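Local coordinates for protein serine proteinase inhibitor 1 (Myxoma virus, PDB 6BJ5) that inhibits serine endopeptidases as a member of the serpin family and is important for the virulence of the virus, at residues 53-58 / 269-274; 75-80 / 98-103; 179-184 / 243-248. One frame throughout, in Å; residues are numbered along the deposited sequence.

Interaction 1. Residues 53-58 / 269-274; sequences GNTKRE and RDAFDP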
loop_
_atom_site.group_PDB
_atom_site.type_symbol
_atom_site.label_atom_id
_atom_site.label_comp_id
_atom_site.label_asym_id
_atom_site.label_seq_id
_atom_site.Cartn_x
_atom_site.Cartn_y
_atom_site.Cartn_z
ATOM N N GLY A 53 -7.353 23.249 -12.339
ATOM C CA GLY A 53 -8.784 23.472 -12.205
ATOM C C GLY A 53 -9.461 22.494 -11.261
ATOM O O GLY A 53 -8.989 22.224 -10.148
ATOM N N ASN A 54 -10.622 21.990 -11.701
ATOM C CA ASN A 54 -11.361 21.047 -10.875
ATOM C C ASN A 54 -10.660 19.696 -10.779
ATOM O O ASN A 54 -10.740 19.027 -9.739
ATOM C CB ASN A 54 -12.772 20.838 -11.411
ATOM C CG ASN A 54 -13.697 20.264 -10.351
ATOM O OD1 ASN A 54 -13.657 20.670 -9.168
ATOM N ND2 ASN A 54 -14.479 19.265 -10.740
ATOM N N THR A 55 -10.043 19.233 -11.868
ATOM C CA THR A 55 -9.387 17.930 -11.831
ATOM C C THR A 55 -8.348 17.889 -10.717
ATOM O O THR A 55 -8.304 16.941 -9.921
ATOM C CB THR A 55 -8.787 17.609 -13.200
ATOM O OG1 THR A 55 -9.843 17.570 -14.164
ATOM C CG2 THR A 55 -8.096 16.250 -13.201
ATOM N N LYS A 56 -7.546 18.947 -10.608
ATOM C CA LYS A 56 -6.533 19.022 -9.567
ATOM C C LYS A 56 -7.170 19.088 -8.181
ATOM O O LYS A 56 -6.735 18.409 -7.240
ATOM C CB LYS A 56 -5.662 20.259 -9.836
ATOM C CG LYS A 56 -4.532 20.517 -8.831
ATOM C CD LYS A 56 -3.699 21.708 -9.285
ATOM C CE LYS A 56 -2.821 22.262 -8.174
ATOM N NZ LYS A 56 -1.827 23.265 -8.679
ATOM N N ARG A 57 -8.203 19.917 -8.033
ATOM C CA ARG A 57 -8.846 20.061 -6.738
ATOM C C ARG A 57 -9.341 18.719 -6.219
ATOM O O ARG A 57 -9.232 18.443 -5.021
ATOM C CB ARG A 57 -10.000 21.054 -6.828
ATOM C CG ARG A 57 -10.684 21.309 -5.507
ATOM C CD ARG A 57 -12.025 21.974 -5.715
ATOM N NE ARG A 57 -13.012 21.084 -6.320
ATOM C CZ ARG A 57 -13.807 20.284 -5.613
ATOM N NH1 ARG A 57 -13.705 20.269 -4.276
ATOM N NH2 ARG A 57 -14.694 19.497 -6.233
ATOM N N GLU A 58 -9.895 17.875 -7.103
ATOM C CA GLU A 58 -10.414 16.582 -6.666
ATOM C C GLU A 58 -9.303 15.614 -6.297
ATOM O O GLU A 58 -9.557 14.647 -5.572
ATOM C CB GLU A 58 -11.275 15.913 -7.743
ATOM C CG GLU A 58 -12.403 16.710 -8.383
ATOM C CD GLU A 58 -13.245 15.849 -9.355
ATOM O OE1 GLU A 58 -12.689 14.995 -10.078
ATOM O OE2 GLU A 58 -14.479 16.027 -9.407
ATOM N N ARG A 269 -13.012 12.159 -10.024
ATOM C CA ARG A 269 -13.834 11.782 -11.164
ATOM C C ARG A 269 -13.386 12.435 -12.459
ATOM O O ARG A 269 -13.421 11.783 -13.510
ATOM C CB ARG A 269 -15.300 12.142 -10.891
ATOM C CG ARG A 269 -15.946 11.427 -9.700
ATOM C CD ARG A 269 -17.433 11.738 -9.644
ATOM N NE ARG A 269 -18.112 11.208 -8.466
ATOM C CZ ARG A 269 -18.626 9.988 -8.361
ATOM N NH1 ARG A 269 -18.538 9.132 -9.369
ATOM N NH2 ARG A 269 -19.236 9.624 -7.239
ATOM N N ASP A 270 -12.965 13.711 -12.410
ATOM C CA ASP A 270 -12.636 14.432 -13.639
ATOM C C ASP A 270 -11.442 13.807 -14.349
ATOM O O ASP A 270 -11.408 13.740 -15.586
ATOM C CB ASP A 270 -12.345 15.913 -13.359
ATOM C CG ASP A 270 -13.599 16.769 -13.302
ATOM O OD1 ASP A 270 -14.705 16.238 -13.532
ATOM O OD2 ASP A 270 -13.467 18.001 -13.120
ATOM N N ALA A 271 -10.461 13.332 -13.583
ATOM C CA ALA A 271 -9.275 12.750 -14.190
ATOM C C ALA A 271 -9.627 11.629 -15.154
ATOM O O ALA A 271 -8.940 11.452 -16.162
ATOM C CB ALA A 271 -8.328 12.241 -13.099
ATOM N N PHE A 272 -10.724 10.910 -14.905
ATOM C CA PHE A 272 -11.115 9.784 -15.753
ATOM C C PHE A 272 -12.031 10.178 -16.896
ATOM O O PHE A 272 -12.269 9.354 -17.787
ATOM C CB PHE A 272 -11.838 8.694 -14.945
ATOM C CG PHE A 272 -11.006 8.096 -13.862
ATOM C CD1 PHE A 272 -10.952 8.685 -12.604
ATOM C CD2 PHE A 272 -10.244 6.958 -14.104
ATOM C CE1 PHE A 272 -10.169 8.134 -11.601
ATOM C CE2 PHE A 272 -9.462 6.407 -13.110
ATOM C CZ PHE A 272 -9.426 6.999 -11.853
ATOM N N ASP A 273 -12.541 11.406 -16.902
ATOM C CA ASP A 273 -13.537 11.782 -17.886
ATOM C C ASP A 273 -12.831 12.544 -18.991
ATOM O O ASP A 273 -12.308 13.644 -18.734
ATOM C CB ASP A 273 -14.611 12.648 -17.236
ATOM C CG ASP A 273 -15.673 13.112 -18.210
ATOM O OD1 ASP A 273 -15.588 12.802 -19.423
ATOM O OD2 ASP A 273 -16.609 13.798 -17.737
ATOM N N PRO A 274 -12.798 12.026 -20.222
ATOM C CA PRO A 274 -12.042 12.712 -21.289
ATOM C C PRO A 274 -12.575 14.100 -21.599
ATOM O O PRO A 274 -11.789 15.013 -21.898
ATOM C CB PRO A 274 -12.206 11.772 -22.494
ATOM C CG PRO A 274 -12.542 10.448 -21.905
ATOM C CD PRO A 274 -13.335 10.730 -20.662
HETATM O O HOH W 1 -10.174 14.668 -10.716
#
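In Glu58, CG stands anti to the carbonyl carbon (chi1 -51°) and the extended chain beyond it reaches from helix 53-58 to the backbone at Arg269 and Asp270. In Asn54, one turn earlier, CG lies anti to the backbone N, and ND2 comes up to the carboxylate of Asp270. Glu58 OE1 takes two backbone amides. Asp270 N is 2.7 Å from it, on the syn side and almost straight (177°), whereas Arg269 N reaches the same Glu58 OE1 at 2.9 Å from above the carboxylate plane. A water donates to Glu58 OE1 at 2.6 Å and to Thr55 O, and accepts from Ala271 N, bringing a third successive amide to the helix. The Asp270 side chain answers in the other direction: Asn54 ND2 donates to Asp270 OD2 at 2.9 Å, bent (145°) and from above the carboxylate plane. Arg57 NE donates to Asn54 OD1 at 2.9 Å, with the oxygen in the guanidinium plane, which helps to set the amide's rotation. Thr55 packs against both Asp270 and Ala271: its OG1, bonded to Asp278 N, lies 3.1 Å from Asp270 CB, and its CG2 packs 4.0 Å from Ala271 CB. The contact thus ties a short helix to the loop that follows helix 260-265, far along the chain. Glu58 OE2 and Asp270 OD1 come within 4.1 Å, a like-charge approach probably eased by the amides gathered at Glu58 OE1 and by the salt bridge of Asp270 with Arg276.

Interaction 2. Residues 75-80 / 98-103; sequences LRELFV and FNTSVQ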
loop_
_atom_site.group_PDB
_atom_site.type_symbol
_atom_site.label_atom_id
_atom_site.label_comp_id
_atom_site.label_asym_id
_atom_site.label_seq_id
_atom_site.Cartn_x
_atom_site.Cartn_y
_atom_site.Cartn_z
ATOM N N LEU A 75 10.010 5.543 -5.088
ATOM C CA LEU A 75 10.452 5.966 -6.412
ATOM C C LEU A 75 9.273 6.501 -7.213
ATOM O O LEU A 75 8.147 6.008 -7.094
ATOM C CB LEU A 75 11.150 4.816 -7.150
ATOM C CG LEU A 75 11.564 5.002 -8.614
ATOM C CD1 LEU A 75 12.724 4.110 -8.935
ATOM C CD2 LEU A 75 10.417 4.661 -9.566
ATOM N N ARG A 76 9.545 7.520 -8.033
ATOM C CA ARG A 76 8.505 8.175 -8.825
ATOM C C ARG A 76 9.044 8.530 -10.203
ATOM O O ARG A 76 10.018 9.281 -10.321
ATOM C CB ARG A 76 7.979 9.422 -8.121
ATOM C CG ARG A 76 7.244 9.103 -6.853
ATOM C CD ARG A 76 7.557 10.134 -5.796
ATOM N NE ARG A 76 6.312 10.565 -5.202
ATOM C CZ ARG A 76 6.157 11.676 -4.515
ATOM N NH1 ARG A 76 4.964 11.978 -4.036
ATOM N NH2 ARG A 76 7.191 12.471 -4.332
ATOM N N GLU A 77 8.387 7.998 -11.236
ATOM C CA GLU A 77 8.780 8.193 -12.620
ATOM C C GLU A 77 7.510 8.452 -13.410
ATOM O O GLU A 77 6.427 7.989 -13.034
ATOM C CB GLU A 77 9.511 6.964 -13.215
ATOM C CG GLU A 77 10.746 6.505 -12.453
ATOM C CD GLU A 77 11.844 7.554 -12.368
ATOM O OE1 GLU A 77 12.162 8.211 -13.382
ATOM O OE2 GLU A 77 12.380 7.739 -11.260
ATOM N N LEU A 78 7.654 9.214 -14.494
ATOM C CA LEU A 78 6.578 9.476 -15.436
ATOM C C LEU A 78 7.081 9.154 -16.840
ATOM O O LEU A 78 8.149 9.619 -17.249
ATOM C CB LEU A 78 6.105 10.936 -15.333
ATOM C CG LEU A 78 5.053 11.404 -16.343
ATOM C CD1 LEU A 78 3.756 10.595 -16.235
ATOM C CD2 LEU A 78 4.782 12.894 -16.195
ATOM N N PHE A 79 6.321 8.358 -17.576
ATOM C CA PHE A 79 6.688 7.950 -18.927
ATOM C C PHE A 79 5.649 8.536 -19.867
ATOM O O PHE A 79 4.506 8.063 -19.908
ATOM C CB PHE A 79 6.727 6.428 -19.038
ATOM C CG PHE A 79 7.705 5.796 -18.112
ATOM C CD1 PHE A 79 9.022 5.628 -18.485
ATOM C CD2 PHE A 79 7.315 5.427 -16.830
ATOM C CE1 PHE A 79 9.931 5.072 -17.607
ATOM C CE2 PHE A 79 8.218 4.874 -15.951
ATOM C CZ PHE A 79 9.530 4.698 -16.338
ATOM N N VAL A 80 6.021 9.564 -20.614
ATOM C CA VAL A 80 5.099 10.187 -21.546
ATOM C C VAL A 80 5.529 9.825 -22.951
ATOM O O VAL A 80 6.723 9.854 -23.271
ATOM C CB VAL A 80 5.037 11.709 -21.361
ATOM C CG1 VAL A 80 4.058 12.304 -22.360
ATOM C CG2 VAL A 80 4.601 11.999 -19.953
ATOM N N PHE A 98 11.028 16.084 -8.181
ATOM C CA PHE A 98 11.157 14.653 -7.940
ATOM C C PHE A 98 12.518 14.126 -8.357
ATOM O O PHE A 98 12.681 12.906 -8.501
ATOM C CB PHE A 98 10.037 13.885 -8.640
ATOM C CG PHE A 98 8.691 14.445 -8.347
ATOM C CD1 PHE A 98 7.974 15.108 -9.327
ATOM C CD2 PHE A 98 8.135 14.307 -7.087
ATOM C CE1 PHE A 98 6.722 15.653 -9.053
ATOM C CE2 PHE A 98 6.902 14.849 -6.803
ATOM C CZ PHE A 98 6.187 15.521 -7.790
ATOM N N ASN A 99 13.484 15.019 -8.583
ATOM C CA ASN A 99 14.861 14.640 -8.878
ATOM C C ASN A 99 14.908 13.589 -9.979
ATOM O O ASN A 99 15.641 12.605 -9.895
ATOM C CB ASN A 99 15.571 14.137 -7.623
ATOM C CG ASN A 99 17.076 14.285 -7.709
ATOM O OD1 ASN A 99 17.584 15.272 -8.250
ATOM N ND2 ASN A 99 17.803 13.299 -7.178
ATOM N N THR A 100 14.074 13.769 -10.996
ATOM C CA THR A 100 14.014 12.816 -12.095
ATOM C C THR A 100 13.321 13.492 -13.270
ATOM O O THR A 100 12.511 14.404 -13.087
ATOM C CB THR A 100 13.281 11.524 -11.692
ATOM O OG1 THR A 100 13.496 10.521 -12.685
ATOM C CG2 THR A 100 11.784 11.757 -11.575
ATOM N N SER A 101 13.662 13.051 -14.477
ATOM C CA SER A 101 13.160 13.664 -15.695
ATOM C C SER A 101 12.116 12.779 -16.346
ATOM O O SER A 101 12.202 11.547 -16.282
ATOM C CB SER A 101 14.278 13.958 -16.695
ATOM O OG SER A 101 15.027 15.089 -16.279
ATOM N N VAL A 102 11.116 13.428 -16.944
ATOM C CA VAL A 102 10.125 12.703 -17.713
ATOM C C VAL A 102 10.832 11.881 -18.775
ATOM O O VAL A 102 11.741 12.365 -19.461
ATOM C CB VAL A 102 9.129 13.689 -18.337
ATOM C CG1 VAL A 102 8.110 12.935 -19.192
ATOM C CG2 VAL A 102 8.447 14.489 -17.251
ATOM N N GLN A 103 10.423 10.626 -18.905
ATOM C CA GLN A 103 11.047 9.692 -19.836
ATOM C C GLN A 103 10.161 9.590 -21.069
ATOM O O GLN A 103 9.047 9.063 -20.995
ATOM C CB GLN A 103 11.233 8.319 -19.194
ATOM C CG GLN A 103 12.079 8.346 -17.946
ATOM C CD GLN A 103 13.495 8.791 -18.230
ATOM O OE1 GLN A 103 14.154 8.255 -19.126
ATOM N NE2 GLN A 103 13.978 9.769 -17.464
#
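Phe79 and Gln103 form a parallel beta bridge: Gln103 N donates to Leu78 O at 3.0 Å, almost straight (178°), and Val80 N returns a weak bond to Gln103 O at 3.1 Å. Before this bridge the 98-103 segment has no strand pairing, and side chains take over. Thr100 OG1 donates to Glu77 OE1 at 2.8 Å on the syn side, close to the carboxylate plane; the Glu77 chain, bent at chi2 (-61°), turns its CD back for this bond. The same OE1 is also hydrogen-bonded to Tyr119, and OE2 forms a salt bridge with Lys123, so both oxygens of the buried carboxylate have partners. At the start of the segment Phe98 presents its edge to the guanidinium face of Arg76, with Phe98 CE2 3.4 Å from Arg76 NH2 and the two planes 85° apart. Val102 sets its two methyls on different neighbours: CG1 lies 3.7 Å from Val80 CG2, and CG2 lies 4.1 Å from Leu78 CD2. Beyond it Gln103 runs beside Phe79, with Gln103 CB 3.6 Å from Phe79 CD1. The chain then folds back so that Gln103 NE2 donates to Ser101 O at 2.8 Å. Strand 73-81, helix 88-98 and strand 103-105 make a beta-alpha-beta crossover at one margin of serpin sheet A. Leu78 packs on Phe90 and Phe94 of the crossover helix, Arg76 and Phe98 lie against helix 37-49, and the other edge of strand 73-81 pairs with strand 142-153.

Interaction 3. Residues 179-184 / 243-248; sequences MMNKID and VCQVVM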
loop_
_atom_site.group_PDB
_atom_site.type_symbol
_atom_site.label_atom_id
_atom_site.label_comp_id
_atom_site.label_asym_id
_atom_site.label_seq_id
_atom_site.Cartn_x
_atom_site.Cartn_y
_atom_site.Cartn_z
ATOM N N MET A 179 2.347 -20.886 12.402
ATOM C CA MET A 179 2.257 -19.858 13.423
ATOM C C MET A 179 3.490 -19.608 14.271
ATOM O O MET A 179 4.046 -20.514 14.892
ATOM C CB MET A 179 1.059 -20.137 14.340
ATOM C CG MET A 179 0.875 -19.115 15.450
ATOM S SD MET A 179 -0.544 -19.477 16.502
ATOM C CE MET A 179 -1.876 -19.424 15.305
ATOM N N MET A 180 3.889 -18.344 14.287
ATOM C CA MET A 180 5.013 -17.883 15.083
ATOM C C MET A 180 4.570 -17.600 16.516
ATOM O O MET A 180 3.386 -17.379 16.793
ATOM C CB MET A 180 5.616 -16.626 14.448
ATOM C CG MET A 180 5.935 -16.782 12.977
ATOM S SD MET A 180 6.752 -15.314 12.315
ATOM C CE MET A 180 5.482 -14.030 12.419
ATOM N N ASN A 181 5.534 -17.630 17.440
ATOM C CA ASN A 181 5.205 -17.518 18.856
ATOM C C ASN A 181 6.399 -16.944 19.603
ATOM O O ASN A 181 7.517 -17.458 19.472
ATOM C CB ASN A 181 4.825 -18.887 19.430
ATOM C CG ASN A 181 4.434 -18.835 20.909
ATOM O OD1 ASN A 181 4.431 -17.780 21.546
ATOM N ND2 ASN A 181 4.111 -19.996 21.456
ATOM N N LYS A 182 6.171 -15.872 20.363
ATOM C CA LYS A 182 7.249 -15.293 21.164
ATOM C C LYS A 182 6.687 -14.549 22.375
ATOM O O LYS A 182 5.497 -14.194 22.435
ATOM C CB LYS A 182 8.128 -14.342 20.340
ATOM C CG LYS A 182 7.554 -12.900 20.250
ATOM C CD LYS A 182 8.476 -12.005 19.446
ATOM C CE LYS A 182 7.763 -10.802 18.896
ATOM N NZ LYS A 182 8.754 -9.699 18.688
ATOM N N ILE A 183 7.577 -14.297 23.335
ATOM C CA ILE A 183 7.299 -13.401 24.452
ATOM C C ILE A 183 8.108 -12.134 24.248
ATOM O O ILE A 183 9.282 -12.188 23.854
ATOM C CB ILE A 183 7.612 -14.044 25.815
ATOM C CG1 ILE A 183 6.552 -15.099 26.151
ATOM C CG2 ILE A 183 7.691 -12.980 26.890
ATOM C CD1 ILE A 183 6.947 -16.022 27.283
ATOM N N ASP A 184 7.455 -10.993 24.447
ATOM C CA ASP A 184 8.077 -9.708 24.171
ATOM C C ASP A 184 7.249 -8.662 24.904
ATOM O O ASP A 184 6.060 -8.874 25.176
ATOM C CB ASP A 184 8.133 -9.454 22.651
ATOM C CG ASP A 184 9.059 -8.318 22.255
ATOM O OD1 ASP A 184 9.515 -7.578 23.146
ATOM O OD2 ASP A 184 9.331 -8.180 21.037
ATOM N N VAL A 243 3.980 -6.831 29.067
ATOM C CA VAL A 243 4.653 -8.067 28.655
ATOM C C VAL A 243 3.668 -8.926 27.873
ATOM O O VAL A 243 2.600 -9.287 28.382
ATOM C CB VAL A 243 5.195 -8.823 29.877
ATOM C CG1 VAL A 243 5.693 -10.206 29.483
ATOM C CG2 VAL A 243 6.291 -8.025 30.534
ATOM N N CYS A 244 4.021 -9.297 26.653
ATOM C CA CYS A 244 3.056 -10.002 25.829
ATOM C C CYS A 244 3.596 -11.313 25.303
ATOM O O CYS A 244 4.811 -11.504 25.140
ATOM C CB CYS A 244 2.608 -9.190 24.599
ATOM S SG CYS A 244 1.828 -7.631 24.896
ATOM N N GLN A 245 2.639 -12.199 25.029
ATOM C CA GLN A 245 2.813 -13.355 24.169
ATOM C C GLN A 245 2.131 -13.023 22.846
ATOM O O GLN A 245 0.922 -12.745 22.813
ATOM C CB GLN A 245 2.224 -14.629 24.786
ATOM C CG GLN A 245 2.731 -15.893 24.065
ATOM C CD GLN A 245 2.003 -17.179 24.439
ATOM O OE1 GLN A 245 1.072 -17.174 25.238
ATOM N NE2 GLN A 245 2.421 -18.292 23.835
ATOM N N VAL A 246 2.908 -13.040 21.766
ATOM C CA VAL A 246 2.413 -12.800 20.415
ATOM C C VAL A 246 2.430 -14.124 19.668
ATOM O O VAL A 246 3.483 -14.760 19.546
ATOM C CB VAL A 246 3.261 -11.741 19.701
ATOM C CG1 VAL A 246 2.771 -11.492 18.297
ATOM C CG2 VAL A 246 3.271 -10.474 20.514
ATOM N N VAL A 247 1.262 -14.563 19.218
ATOM C CA VAL A 247 1.112 -15.775 18.425
ATOM C C VAL A 247 0.503 -15.339 17.091
ATOM O O VAL A 247 -0.691 -15.021 17.015
ATOM C CB VAL A 247 0.238 -16.809 19.136
ATOM C CG1 VAL A 247 0.062 -18.060 18.277
ATOM C CG2 VAL A 247 0.803 -17.133 20.520
ATOM N N MET A 248 1.307 -15.267 16.040
ATOM C CA MET A 248 0.770 -14.777 14.783
ATOM C C MET A 248 1.364 -15.566 13.643
ATOM O O MET A 248 2.492 -16.081 13.747
ATOM C CB MET A 248 1.052 -13.273 14.614
ATOM C CG MET A 248 2.470 -12.960 14.230
ATOM S SD MET A 248 2.718 -11.202 13.929
ATOM C CE MET A 248 1.599 -10.882 12.583
#
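Met248 pairs with Met180, and Val246, two residues earlier on its strand, pairs with Lys182; Met248, Met180 and Val246 have the most surface buried where these strands run antiparallel (173° between their directions). In the hydrogen-bonded Met180-Met248 pair, Met180 N donates to Met248 O at 2.7 Å, and Met248 N returns a longer, more bent bond to Met180 O at 3.1 Å. The two side chains lie side by side on one face of the sheet. Met248 has its CG between the backbone N and the carbonyl carbon (chi1 76°), where the methyl CE of Met180, turned back by a bend at chi3, meets it at 3.7 Å. Val246 forms a more even pair: Lys182 N reaches Val246 O at 3.0 Å, and Val246 N reaches Lys182 O at 2.9 Å. On this face Met180 and Val246 both touch Phe158, with which Lys182 makes a cation-pi contact. Lys182 NZ forms a salt bridge with Asp184 OD2 at 2.9 Å and also bonds to His156 O; His156 holds the other oxygen of Asp184 through ND1. The opposite face, with Asn181, Ile183, Gln245 and Val247, is more open: Gln245 NE2 donates to Asn181 OD1 at 3.1 Å, arriving from the side of the carbonyl at a C=O...N angle of 104°. Residues 244-247 pair in parallel with a strand of the second chain, consistent with sheet C of a serpin cleaved in its reactive loop. Backbone bonds thus set the register; one face combines apolar methionine and valine packing with a charge pair whose two members are both tied to His156, while the other carries a hydrogen bond between the side-chain amides of Gln245 and Asn181.

In the fold
Interaction 2 is buried, interactions 1 and 3 only partly so. Interactions 1 and 2 lie at one end of the molecule, their centres 21 Å apart, and helix 53-58 leads on to strand 73-81. Interaction 3 lies on the opposite side of the chain's centre from both, more than 40 Å away between centres. Interactions 2 and 3 lie in strands of one continuous strand system: one at the margin of sheet A, where a single parallel bridge gives way to side-chain bonds, the other in sheet C, with antiparallel pairing that a second chain extends. Interaction 1 joins no strands: carboxylates, amides and a water connect helix to loop, closing the long chain loop that contains the other two.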